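PDB 4BSX: TIR domain-containing adapter molecule 1 from Homo sapiens, which acts as an adaptor in Toll-like receptor signalling that induces interferon-beta, with an N-terminal helical domain similar in structure to IFIT proteins. Local coordinates for residues V50-G55 and Q79-D84; P9-A14 and A73-R78; F15-A20 and H104-E109. The protein carries 2 engineered substitutions. All coordinates share one frame; numbering follows the deposited sequence.

Contact 1: residues V50-G55 and Q79-D84; sequences VLLKLG and QWAGVD
L52 alone carries this contact from the helix side, laying its two methyl groups against W80 and A81 in the loop that leaves helix 71-79. The path of segment 50-55 explains why. V50, at the start, faces another way and packs on L29 and K30 of helix 23-33, while L51 leans on E59 and A60 of helix 57-65. L52 is the residue whose side chain points toward the loop: its CA lies 7.0 Å from that of A81, the nearest such pair. Its CG is anti to the carbonyl carbon (chi1 -71°), and CD1 continues the extended chain. CD1 comes to 4.1 Å from W80 CB, the two side chains crossing at about a right angle, and CD2 reaches A81 CB at the same 4.1 Å. Both methyls also lie close to the W80 carbonyl, with CD1 4.0 Å from W80 O, so the loop backbone sits against the fork of the leucine. L52 thus packs on the CB of W80, whereas the indole leads away and stacks with F15. With an alanine here, both methyl groups would be gone, and the side of A81 and the root of the W80 side chain would probably face a gap. Past L54, which rests on Q23 and L26, the helix closes in a Schellman motif: G55 N bonds L52 O at 3.1 Å, and the positive phi of G55 (86°) would jam a CB against the preceding carbonyl. The contact buries 103 Å² and joins the C-terminal turn of helix 43-53 to the exit loop of helix 71-79, with helix 57-65 also touching L52 through A60 and helix 11-19 contributing F15 and L11.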
ATOM      1  N   VAL A  50      -2.609   8.949   0.445  1.00 10.40           N
ATOM      2  CA  VAL A  50      -2.232  10.309  -0.031  1.00  8.59           C
ATOM      3  C   VAL A  50      -3.200  11.343   0.492  1.00  5.17           C
ATOM      4  O   VAL A  50      -2.796  12.332   1.031  1.00 10.17           O
ATOM      5  CB  VAL A  50      -2.156  10.371  -1.568  1.00  4.93           C
ATOM      6  CG1 VAL A  50      -2.217  11.843  -2.065  1.00  9.32           C
ATOM      7  CG2 VAL A  50      -0.880   9.707  -2.005  1.00  6.00           C
ATOM      8  N   LEU A  51      -4.494  11.075   0.364  1.00  6.07           N
ATOM      9  CA  LEU A  51      -5.529  11.959   0.893  1.00  7.53           C
ATOM     10  C   LEU A  51      -5.420  12.149   2.420  1.00 11.66           C
ATOM     11  O   LEU A  51      -5.604  13.249   2.963  1.00 12.37           O
ATOM     12  CB  LEU A  51      -6.893  11.362   0.552  1.00  8.00           C
ATOM     13  CG  LEU A  51      -7.218  11.376  -0.921  1.00 24.58           C
ATOM     14  CD1 LEU A  51      -8.465  10.536  -1.222  1.00 25.88           C
ATOM     15  CD2 LEU A  51      -7.414  12.807  -1.357  1.00 14.52           C
ATOM     16  N   LEU A  52      -5.146  11.056   3.122  1.00 17.53           N
ATOM     17  CA  LEU A  52      -4.966  11.108   4.569  1.00  9.15           C
ATOM     18  C   LEU A  52      -3.780  11.976   4.952  1.00  8.94           C
ATOM     19  O   LEU A  52      -3.870  12.751   5.903  1.00 12.39           O
ATOM     20  CB  LEU A  52      -4.757   9.695   5.133  1.00  7.00           C
ATOM     21  CG  LEU A  52      -5.967   8.763   5.145  1.00  9.09           C
ATOM     22  CD1 LEU A  52      -5.566   7.403   5.650  1.00  9.80           C
ATOM     23  CD2 LEU A  52      -7.066   9.385   5.990  1.00 12.51           C
ATOM     24  N   LYS A  53      -2.663  11.830   4.236  1.00 11.05           N
ATOM     25  CA  LYS A  53      -1.478  12.662   4.486  1.00 14.59           C
ATOM     26  C   LYS A  53      -1.666  14.153   4.081  1.00 18.54           C
ATOM     27  O   LYS A  53      -0.934  15.041   4.518  1.00 18.89           O
ATOM     28  CB  LYS A  53      -0.260  12.056   3.764  1.00  9.59           C
ATOM     29  CG  LYS A  53       1.088  12.485   4.404  1.00 25.15           C
ATOM     30  CD  LYS A  53       1.281  11.781   5.812  1.00 22.57           C
ATOM     31  CE  LYS A  53       2.438  12.395   6.629  1.00 36.33           C
ATOM     32  NZ  LYS A  53       2.384  12.087   8.097  1.00 29.87           N
ATOM     33  N   LEU A  54      -2.651  14.416   3.233  1.00 18.25           N
ATOM     34  CA  LEU A  54      -3.000  15.799   2.872  1.00 24.93           C
ATOM     35  C   LEU A  54      -4.005  16.370   3.856  1.00 16.11           C
ATOM     36  O   LEU A  54      -4.420  17.507   3.727  1.00 14.95           O
ATOM     37  CB  LEU A  54      -3.604  15.878   1.452  1.00  9.12           C
ATOM     38  CG  LEU A  54      -2.593  16.029   0.311  1.00 16.01           C
ATOM     39  CD1 LEU A  54      -3.154  15.596  -1.010  1.00  9.72           C
ATOM     40  CD2 LEU A  54      -2.113  17.473   0.208  1.00 14.43           C
ATOM     41  N   GLY A  55      -4.446  15.576   4.826  1.00 19.03           N
ATOM     42  CA  GLY A  55      -5.441  16.086   5.754  1.00 12.81           C
ATOM     43  C   GLY A  55      -6.872  15.935   5.265  1.00 17.37           C
ATOM     44  O   GLY A  55      -7.807  16.320   5.966  1.00 24.00           O
ATOM     45  N   GLN A  79      -7.252   2.272  11.582  1.00 13.60           N
ATOM     46  CA  GLN A  79      -6.134   2.712  12.385  1.00 13.75           C
ATOM     47  C   GLN A  79      -5.464   3.982  11.900  1.00 14.05           C
ATOM     48  O   GLN A  79      -4.700   4.557  12.653  1.00 11.42           O
ATOM     49  CB  GLN A  79      -5.123   1.564  12.506  1.00 17.30           C
ATOM     50  CG  GLN A  79      -5.744   0.370  13.217  1.00 10.87           C
ATOM     51  CD  GLN A  79      -4.804  -0.764  13.447  1.00 12.36           C
ATOM     52  OE1 GLN A  79      -3.684  -0.762  12.974  1.00 14.46           O
ATOM     53  NE2 GLN A  79      -5.267  -1.755  14.184  1.00 13.60           N
ATOM     54  N   TRP A  80      -5.731   4.408  10.654  1.00 16.12           N
ATOM     55  CA  TRP A  80      -5.175   5.666  10.140  1.00 12.17           C
ATOM     56  C   TRP A  80      -6.239   6.693   9.736  1.00 11.72           C
ATOM     57  O   TRP A  80      -5.951   7.885   9.607  1.00 15.51           O
ATOM     58  CB  TRP A  80      -4.232   5.410   8.957  1.00 10.43           C
ATOM     59  CG  TRP A  80      -2.777   5.063   9.326  1.00  9.21           C
ATOM     60  CD1 TRP A  80      -1.708   5.929   9.488  1.00 12.14           C
ATOM     61  CD2 TRP A  80      -2.272   3.761   9.575  1.00  7.48           C
ATOM     62  NE1 TRP A  80      -0.567   5.212   9.817  1.00 10.72           N
ATOM     63  CE2 TRP A  80      -0.898   3.883   9.867  1.00  8.34           C
ATOM     64  CE3 TRP A  80      -2.847   2.494   9.555  1.00 15.83           C
ATOM     65  CZ2 TRP A  80      -0.108   2.787  10.134  1.00 16.82           C
ATOM     66  CZ3 TRP A  80      -2.066   1.405   9.840  1.00 23.05           C
ATOM     67  CH2 TRP A  80      -0.709   1.553  10.115  1.00 22.55           C
ATOM     68  N   ALA A  81      -7.464   6.239   9.514  1.00 17.70           N
ATOM     69  CA  ALA A  81      -8.567   7.124   9.102  1.00 13.13           C
ATOM     70  C   ALA A  81      -9.591   7.294  10.206  1.00 16.99           C
ATOM     71  O   ALA A  81     -10.530   8.067  10.048  1.00 20.48           O
ATOM     72  CB  ALA A  81      -9.265   6.554   7.909  1.00  8.39           C
ATOM     73  N   GLY A  82      -9.471   6.509  11.284  1.00 15.50           N
ATOM     74  CA  GLY A  82     -10.282   6.731  12.471  1.00 13.05           C
ATOM     75  C   GLY A  82     -11.700   6.213  12.363  1.00 14.41           C
ATOM     76  O   GLY A  82     -12.586   6.604  13.118  1.00  9.65           O
ATOM     77  N   VAL A  83     -11.927   5.312  11.422  1.00 10.11           N
ATOM     78  CA  VAL A  83     -13.261   4.771  11.215  1.00 14.17           C
ATOM     79  C   VAL A  83     -13.434   3.550  12.111  1.00 22.41           C
ATOM     80  O   VAL A  83     -12.668   2.601  12.030  1.00 22.47           O
ATOM     81  CB  VAL A  83     -13.470   4.377   9.735  1.00 20.13           C
ATOM     82  CG1 VAL A  83     -14.833   3.724   9.557  1.00 17.76           C
ATOM     83  CG2 VAL A  83     -13.292   5.614   8.807  1.00 21.93           C
ATOM     84  N   ASP A  84     -14.426   3.579  12.988  1.00 28.90           N
ATOM     85  CA  ASP A  84     -14.553   2.516  13.953  1.00 24.20           C
ATOM     86  C   ASP A  84     -15.240   1.355  13.231  1.00 28.99           C
ATOM     87  O   ASP A  84     -16.059   1.579  12.342  1.00 25.87           O
ATOM     88  CB  ASP A  84     -15.281   2.996  15.227  1.00 30.81           C
ATOM     89  CG  ASP A  84     -14.284   3.347  16.416  1.00 49.72           C
ATOM     90  OD1 ASP A  84     -13.190   2.709  16.604  1.00 24.19           O
ATOM     91  OD2 ASP A  84     -14.618   4.274  17.187  1.00 51.99           O
TER

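Contact 2: residues P9-A14 and A73-R78; sequences PSLPSA and ARLVAR
One methyl of L11 does all the touching: its CD1 lies 4.1 Å from V76 CG2 and more loosely, at 4.4 Å, from L75 CD2. The V76 side is the tighter one. V76 CG1 is anti to the backbone N (chi1 169°), which leaves CG2, anti to the carbonyl carbon, as the branch that meets the leucine, at an oblique crossing. L11 and V76 are buried, whereas L75 is partly exposed, so the longer approach lies on the more open side. L11 itself has a chi1 of -113°, off the staggered positions, and an extended chi2 carries CD1 across. The backbones stay well apart, with L11 CA and V76 CA separated by 9.0 Å, and just 89 Å² is buried. The flanks carry some polar groups. S10 is the N-cap of helix 11-19, its OG accepting from S13 N at 3.1 Å (N-H...OG angle 155°). On helix 71-79, the R78 guanidinium has R74 CB over one face, and both arginines form salt bridges to the same oxygen of E90. The contact joins the first turn of helix 11-19 to the middle of helix 71-79, with M49, L45 and L52 of helix 43-53 filling in beside L11 and V76, and Y103 of helix 96-108 against A14.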
ATOM      1  N   PRO A   9      10.805  -1.458   5.448  1.00 33.55           N
ATOM      2  CA  PRO A   9       9.619  -1.117   4.641  1.00 23.53           C
ATOM      3  C   PRO A   9       8.331  -1.490   5.355  1.00 19.50           C
ATOM      4  O   PRO A   9       8.165  -2.620   5.822  1.00 21.09           O
ATOM      5  CB  PRO A   9       9.786  -1.955   3.367  1.00 24.81           C
ATOM      6  CG  PRO A   9      11.152  -2.556   3.462  1.00 32.67           C
ATOM      7  CD  PRO A   9      11.499  -2.628   4.893  1.00 38.13           C
ATOM      8  N   SER A  10       7.423  -0.539   5.472  1.00 20.09           N
ATOM      9  CA  SER A  10       6.280  -0.745   6.349  1.00 19.71           C
ATOM     10  C   SER A  10       5.205   0.252   6.046  1.00 16.58           C
ATOM     11  O   SER A  10       5.434   1.242   5.311  1.00 15.82           O
ATOM     12  CB  SER A  10       6.701  -0.627   7.830  1.00 21.16           C
ATOM     13  OG  SER A  10       7.039   0.699   8.161  1.00 13.21           O
ATOM     14  N   LEU A  11       4.022  -0.010   6.597  1.00  8.96           N
ATOM     15  CA  LEU A  11       2.910   0.885   6.383  1.00 12.53           C
ATOM     16  C   LEU A  11       3.281   2.257   6.930  1.00 15.25           C
ATOM     17  O   LEU A  11       3.214   3.217   6.197  1.00 19.86           O
ATOM     18  CB  LEU A  11       1.634   0.352   7.027  1.00 14.55           C
ATOM     19  CG  LEU A  11       0.538  -0.044   6.060  1.00 16.83           C
ATOM     20  CD1 LEU A  11      -0.715  -0.363   6.834  1.00  9.73           C
ATOM     21  CD2 LEU A  11       0.264   1.033   4.967  1.00 17.77           C
ATOM     22  N   PRO A  12       3.699   2.344   8.213  1.00 22.56           N
ATOM     23  CA  PRO A  12       4.054   3.672   8.758  1.00 15.11           C
ATOM     24  C   PRO A  12       5.184   4.365   7.986  1.00 13.67           C
ATOM     25  O   PRO A  12       5.177   5.584   7.846  1.00 12.44           O
ATOM     26  CB  PRO A  12       4.519   3.369  10.208  1.00 13.00           C
ATOM     27  CG  PRO A  12       3.969   2.024  10.548  1.00 17.02           C
ATOM     28  CD  PRO A  12       3.828   1.266   9.228  1.00 18.18           C
ATOM     29  N   SER A  13       6.161   3.604   7.507  1.00 12.38           N
ATOM     30  CA  SER A  13       7.254   4.209   6.745  1.00 19.25           C
ATOM     31  C   SER A  13       6.793   4.724   5.381  1.00 19.22           C
ATOM     32  O   SER A  13       7.298   5.714   4.924  1.00 11.21           O
ATOM     33  CB  SER A  13       8.429   3.259   6.542  1.00 15.23           C
ATOM     34  OG  SER A  13       9.186   3.155   7.728  1.00 18.20           O
ATOM     35  N   ALA A  14       5.854   4.028   4.744  1.00 22.08           N
ATOM     36  CA  ALA A  14       5.278   4.497   3.500  1.00 15.32           C
ATOM     37  C   ALA A  14       4.541   5.805   3.761  1.00 17.95           C
ATOM     38  O   ALA A  14       4.632   6.735   2.970  1.00 19.44           O
ATOM     39  CB  ALA A  14       4.327   3.462   2.904  1.00 12.47           C
ATOM     40  N   ALA A  73      -7.133  -2.496   3.396  1.00 12.68           N
ATOM     41  CA  ALA A  73      -7.850  -1.216   3.296  1.00 19.81           C
ATOM     42  C   ALA A  73      -8.698  -0.970   4.562  1.00 16.63           C
ATOM     43  O   ALA A  73      -8.873   0.177   4.988  1.00  8.78           O
ATOM     44  CB  ALA A  73      -8.727  -1.173   2.056  1.00 11.95           C
ATOM     45  N   ARG A  74      -9.211  -2.054   5.140  1.00 13.13           N
ATOM     46  CA  ARG A  74     -10.017  -1.985   6.347  1.00 15.30           C
ATOM     47  C   ARG A  74      -9.171  -1.571   7.548  1.00 13.53           C
ATOM     48  O   ARG A  74      -9.578  -0.708   8.337  1.00 11.33           O
ATOM     49  CB  ARG A  74     -10.680  -3.337   6.601  1.00 19.81           C
ATOM     50  CG  ARG A  74     -11.857  -3.605   5.710  1.00 16.16           C
ATOM     51  CD  ARG A  74     -12.752  -4.690   6.297  1.00 19.02           C
ATOM     52  NE  ARG A  74     -12.078  -5.968   6.516  1.00 16.09           N
ATOM     53  CZ  ARG A  74     -11.944  -6.948   5.608  1.00 23.83           C
ATOM     54  NH1 ARG A  74     -12.386  -6.806   4.370  1.00 16.10           N
ATOM     55  NH2 ARG A  74     -11.324  -8.080   5.936  1.00 16.65           N
ATOM     56  N   LEU A  75      -8.001  -2.204   7.682  1.00 16.18           N
ATOM     57  CA  LEU A  75      -7.027  -1.846   8.700  1.00 13.68           C
ATOM     58  C   LEU A  75      -6.612  -0.362   8.598  1.00 11.42           C
ATOM     59  O   LEU A  75      -6.468   0.324   9.606  1.00 13.71           O
ATOM     60  CB  LEU A  75      -5.792  -2.728   8.567  1.00 15.45           C
ATOM     61  CG  LEU A  75      -4.771  -2.584   9.724  1.00 25.72           C
ATOM     62  CD1 LEU A  75      -5.176  -3.488  10.923  1.00 15.87           C
ATOM     63  CD2 LEU A  75      -3.333  -2.904   9.299  1.00 24.96           C
ATOM     64  N   VAL A  76      -6.380   0.110   7.376  1.00 13.50           N
ATOM     65  CA  VAL A  76      -6.075   1.532   7.131  1.00 10.48           C
ATOM     66  C   VAL A  76      -7.244   2.455   7.507  1.00  9.55           C
ATOM     67  O   VAL A  76      -7.053   3.485   8.137  1.00 15.77           O
ATOM     68  CB  VAL A  76      -5.606   1.778   5.682  1.00 11.45           C
ATOM     69  CG1 VAL A  76      -5.561   3.277   5.389  1.00  7.68           C
ATOM     70  CG2 VAL A  76      -4.230   1.149   5.470  1.00 19.01           C
ATOM     71  N   ALA A  77      -8.461   2.072   7.186  1.00  8.02           N
ATOM     72  CA  ALA A  77      -9.598   2.896   7.552  1.00  8.46           C
ATOM     73  C   ALA A  77      -9.664   3.079   9.068  1.00 13.30           C
ATOM     74  O   ALA A  77      -9.933   4.175   9.572  1.00 11.73           O
ATOM     75  CB  ALA A  77     -10.895   2.239   7.053  1.00  6.81           C
ATOM     76  N   ARG A  78      -9.447   1.983   9.793  1.00 14.37           N
ATOM     77  CA  ARG A  78      -9.614   1.982  11.225  1.00 12.90           C
ATOM     78  C   ARG A  78      -8.469   2.643  11.926  1.00 12.26           C
ATOM     79  O   ARG A  78      -8.678   3.474  12.776  1.00 11.96           O
ATOM     80  CB  ARG A  78      -9.764   0.553  11.746  1.00 10.42           C
ATOM     81  CG  ARG A  78     -11.079  -0.063  11.403  1.00 13.20           C
ATOM     82  CD  ARG A  78     -10.982  -1.585  11.405  1.00 13.23           C
ATOM     83  NE  ARG A  78     -12.174  -2.159  10.801  1.00 21.58           N
ATOM     84  CZ  ARG A  78     -12.314  -3.436  10.479  1.00 24.23           C
ATOM     85  NH1 ARG A  78     -11.331  -4.300  10.717  1.00 20.99           N
ATOM     86  NH2 ARG A  78     -13.454  -3.851   9.948  1.00 21.76           N
TER

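Contact 3: residues F15-A20 and H104-E109; sequences FDILGA and HLLAEE
The shortest sound polar bonds here, G19 N to F15 O and A20 N to D16 O, both 2.8 Å, run within segment 15-20; the contact itself is made by apolar side chains, L106 meeting I17 and L18. Segment 104-109 likewise closes its backbone bonds on itself, with E108 N to H104 O at 3.0 Å. L106 supplies more than half of the 130 Å² buried, and each of its two methyls has its own partner. Its CG stands anti to the carbonyl carbon (chi1 -67°), which aims the fork at helix 11-19. CD1 then comes to 4.1 Å from I17 CD1 and lies almost as close to I17 CG2, so that it touches both branches of the isoleucine as the side chains cross at a slant. CD2 goes to the other neighbour, meeting L18 CD2 at 3.7 Å, the closest approach of the contact; these two leucines cross at about a right angle. L18 leaves its backbone to the side, but its end comes nearer, and CD2 is the branch that meets L106. The CA atoms of I17 and L106 are 8.1 Å apart, a spacing that the side chains bridge without backbone contact. L111 and C112 of the following loop touch both I17 and L106, while L46 and V50 of helix 43-53 and L26 of helix 23-33 pack on L18. Just past the end of helix 96-108, E109 OE2 forms a salt bridge with K32 NZ. Because the touching groups are all methyls and the backbone polar groups named bond inside their own helices, the two helices are probably held here by dispersion and the hydrophobic effect, and the fit depends on shape more than on directional bonds.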
ATOM      1  N   PHE A  15       3.805   5.897   4.858  1.00 16.97           N
ATOM      2  CA  PHE A  15       3.154   7.180   5.203  1.00 17.92           C
ATOM      3  C   PHE A  15       4.226   8.326   5.404  1.00 17.00           C
ATOM      4  O   PHE A  15       4.030   9.522   5.040  1.00 13.35           O
ATOM      5  CB  PHE A  15       2.301   7.006   6.458  1.00 18.66           C
ATOM      6  CG  PHE A  15       0.860   6.553   6.218  1.00 15.70           C
ATOM      7  CD1 PHE A  15      -0.087   7.419   5.688  1.00  9.31           C
ATOM      8  CD2 PHE A  15       0.444   5.294   6.620  1.00 11.81           C
ATOM      9  CE1 PHE A  15      -1.419   7.012   5.530  1.00 10.86           C
ATOM     10  CE2 PHE A  15      -0.890   4.876   6.454  1.00 17.21           C
ATOM     11  CZ  PHE A  15      -1.817   5.740   5.919  1.00 10.24           C
ATOM     12  N   ASP A  16       5.374   7.969   5.973  1.00 14.14           N
ATOM     13  CA  ASP A  16       6.432   8.956   6.201  1.00 14.22           C
ATOM     14  C   ASP A  16       7.036   9.444   4.894  1.00 13.28           C
ATOM     15  O   ASP A  16       7.389  10.609   4.739  1.00 13.19           O
ATOM     16  CB  ASP A  16       7.526   8.399   7.111  1.00 19.81           C
ATOM     17  CG  ASP A  16       7.066   8.275   8.581  1.00 26.32           C
ATOM     18  OD1 ASP A  16       6.241   9.099   9.013  1.00 20.26           O
ATOM     19  OD2 ASP A  16       7.511   7.348   9.285  1.00 24.06           O
ATOM     20  N   ILE A  17       7.171   8.525   3.959  1.00 17.51           N
ATOM     21  CA  ILE A  17       7.674   8.842   2.632  1.00 15.91           C
ATOM     22  C   ILE A  17       6.775   9.845   1.917  1.00 14.93           C
ATOM     23  O   ILE A  17       7.271  10.790   1.312  1.00 16.90           O
ATOM     24  CB  ILE A  17       7.813   7.594   1.822  1.00 15.68           C
ATOM     25  CG1 ILE A  17       9.005   6.793   2.357  1.00 20.51           C
ATOM     26  CG2 ILE A  17       8.071   7.939   0.357  1.00 16.24           C
ATOM     27  CD1 ILE A  17       9.045   5.368   1.883  1.00 22.73           C
ATOM     28  N   LEU A  18       5.466   9.613   1.995  1.00 13.35           N
ATOM     29  CA  LEU A  18       4.454  10.558   1.550  1.00  9.93           C
ATOM     30  C   LEU A  18       4.599  11.903   2.269  1.00 17.18           C
ATOM     31  O   LEU A  18       4.648  12.972   1.630  1.00 18.12           O
ATOM     32  CB  LEU A  18       3.060   9.946   1.767  1.00  8.11           C
ATOM     33  CG  LEU A  18       2.711   8.751   0.837  1.00 12.21           C
ATOM     34  CD1 LEU A  18       1.267   8.310   0.988  1.00  9.68           C
ATOM     35  CD2 LEU A  18       2.960   9.048  -0.634  1.00 10.86           C
ATOM     36  N   GLY A  19       4.688  11.868   3.596  1.00 20.30           N
ATOM     37  CA  GLY A  19       4.885  13.088   4.355  1.00 15.39           C
ATOM     38  C   GLY A  19       6.077  13.867   3.824  1.00 27.32           C
ATOM     39  O   GLY A  19       5.994  15.097   3.632  1.00 46.99           O
ATOM     40  N   ALA A  20       7.178  13.166   3.552  1.00 18.54           N
ATOM     41  CA  ALA A  20       8.412  13.846   3.134  1.00 25.61           C
ATOM     42  C   ALA A  20       8.425  14.341   1.678  1.00 18.54           C
ATOM     43  O   ALA A  20       9.418  14.957   1.255  1.00  8.26           O
ATOM     44  CB  ALA A  20       9.619  12.942   3.349  1.00 15.61           C
ATOM     45  N   HIS A 104       6.292  -0.362  -4.534  1.00 10.39           N
ATOM     46  CA  HIS A 104       6.577  -0.352  -5.933  1.00 15.75           C
ATOM     47  C   HIS A 104       6.180   1.009  -6.542  1.00 18.26           C
ATOM     48  O   HIS A 104       6.957   1.606  -7.271  1.00 14.51           O
ATOM     49  CB  HIS A 104       5.855  -1.474  -6.643  1.00 18.79           C
ATOM     50  CG  HIS A 104       5.868  -1.318  -8.113  1.00 11.56           C
ATOM     51  ND1 HIS A 104       7.035  -1.365  -8.847  1.00 25.23           N
ATOM     52  CD2 HIS A 104       4.871  -1.063  -8.993  1.00 26.38           C
ATOM     53  CE1 HIS A 104       6.750  -1.183 -10.125  1.00 22.26           C
ATOM     54  NE2 HIS A 104       5.445  -0.992 -10.241  1.00 19.28           N
ATOM     55  N   LEU A 105       4.967   1.476  -6.245  1.00 16.23           N
ATOM     56  CA  LEU A 105       4.492   2.773  -6.723  1.00 19.21           C
ATOM     57  C   LEU A 105       5.387   3.890  -6.192  1.00 17.66           C
ATOM     58  O   LEU A 105       5.783   4.791  -6.959  1.00 17.88           O
ATOM     59  CB  LEU A 105       3.007   3.020  -6.361  1.00 13.67           C
ATOM     60  CG  LEU A 105       2.089   1.859  -6.818  1.00 17.04           C
ATOM     61  CD1 LEU A 105       0.621   1.952  -6.296  1.00 18.01           C
ATOM     62  CD2 LEU A 105       2.119   1.733  -8.301  1.00 11.03           C
ATOM     63  N   LEU A 106       5.737   3.835  -4.908  1.00 13.63           N
ATOM     64  CA  LEU A 106       6.583   4.882  -4.353  1.00 14.21           C
ATOM     65  C   LEU A 106       7.946   4.980  -5.086  1.00 24.38           C
ATOM     66  O   LEU A 106       8.418   6.089  -5.396  1.00 22.61           O
ATOM     67  CB  LEU A 106       6.779   4.683  -2.865  1.00 19.91           C
ATOM     68  CG  LEU A 106       5.540   4.851  -1.987  1.00 15.41           C
ATOM     69  CD1 LEU A 106       5.899   4.486  -0.556  1.00 15.49           C
ATOM     70  CD2 LEU A 106       5.002   6.261  -2.063  1.00 13.77           C
ATOM     71  N   ALA A 107       8.573   3.835  -5.371  1.00 20.54           N
ATOM     72  CA  ALA A 107       9.850   3.833  -6.093  1.00 17.47           C
ATOM     73  C   ALA A 107       9.735   4.298  -7.545  1.00 17.47           C
ATOM     74  O   ALA A 107      10.661   4.921  -8.072  1.00 17.34           O
ATOM     75  CB  ALA A 107      10.470   2.462  -6.059  1.00 19.36           C
ATOM     76  N   GLU A 108       8.609   3.989  -8.186  1.00 17.33           N
ATOM     77  CA  GLU A 108       8.330   4.434  -9.556  1.00 23.71           C
ATOM     78  C   GLU A 108       8.121   5.953  -9.618  1.00 18.51           C
ATOM     79  O   GLU A 108       8.393   6.578 -10.612  1.00 22.23           O
ATOM     80  CB  GLU A 108       7.076   3.738 -10.104  1.00 22.54           C
ATOM     81  CG  GLU A 108       7.249   2.246 -10.375  1.00 29.24           C
ATOM     82  CD  GLU A 108       7.862   1.996 -11.728  1.00 38.81           C
ATOM     83  OE1 GLU A 108       7.133   2.186 -12.735  1.00 40.88           O
ATOM     84  OE2 GLU A 108       9.072   1.640 -11.788  1.00 32.70           O
ATOM     85  N   GLU A 109       7.607   6.534  -8.551  1.00 17.28           N
ATOM     86  CA  GLU A 109       7.435   7.963  -8.484  1.00 18.60           C
ATOM     87  C   GLU A 109       8.723   8.589  -8.011  1.00 18.08           C
ATOM     88  O   GLU A 109       8.810   9.803  -7.848  1.00 16.45           O
ATOM     89  CB  GLU A 109       6.291   8.329  -7.531  1.00 15.91           C
ATOM     90  CG  GLU A 109       4.892   7.934  -8.080  1.00 20.99           C
ATOM     91  CD  GLU A 109       4.564   8.578  -9.426  1.00 15.88           C
ATOM     92  OE1 GLU A 109       5.192   9.590  -9.805  1.00 29.76           O
ATOM     93  OE2 GLU A 109       3.691   8.073 -10.137  1.00 26.68           O
TER

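Overall arrangement
The three contacts tie together parts of the chain distant in sequence within one all-helical domain. Contacts 2 and 3 use successive parts of helix 11-19, their centres about 13 Å apart, and join it to helices 71-79 and 96-108, which follow each other in the chain. The centre of contact 1 is about 10 Å from that of contact 2 and about 16 Å from that of contact 3; its segments both fall between those of contact 3, whereas they alternate with those of contact 2. W80 of contact 1 reaches the first segments of the other two, with CZ3 3.7 Å from L11 CD1. Helix 11-19 thus fastens the chain's beginning to its later helices, in keeping with a compact helical domain.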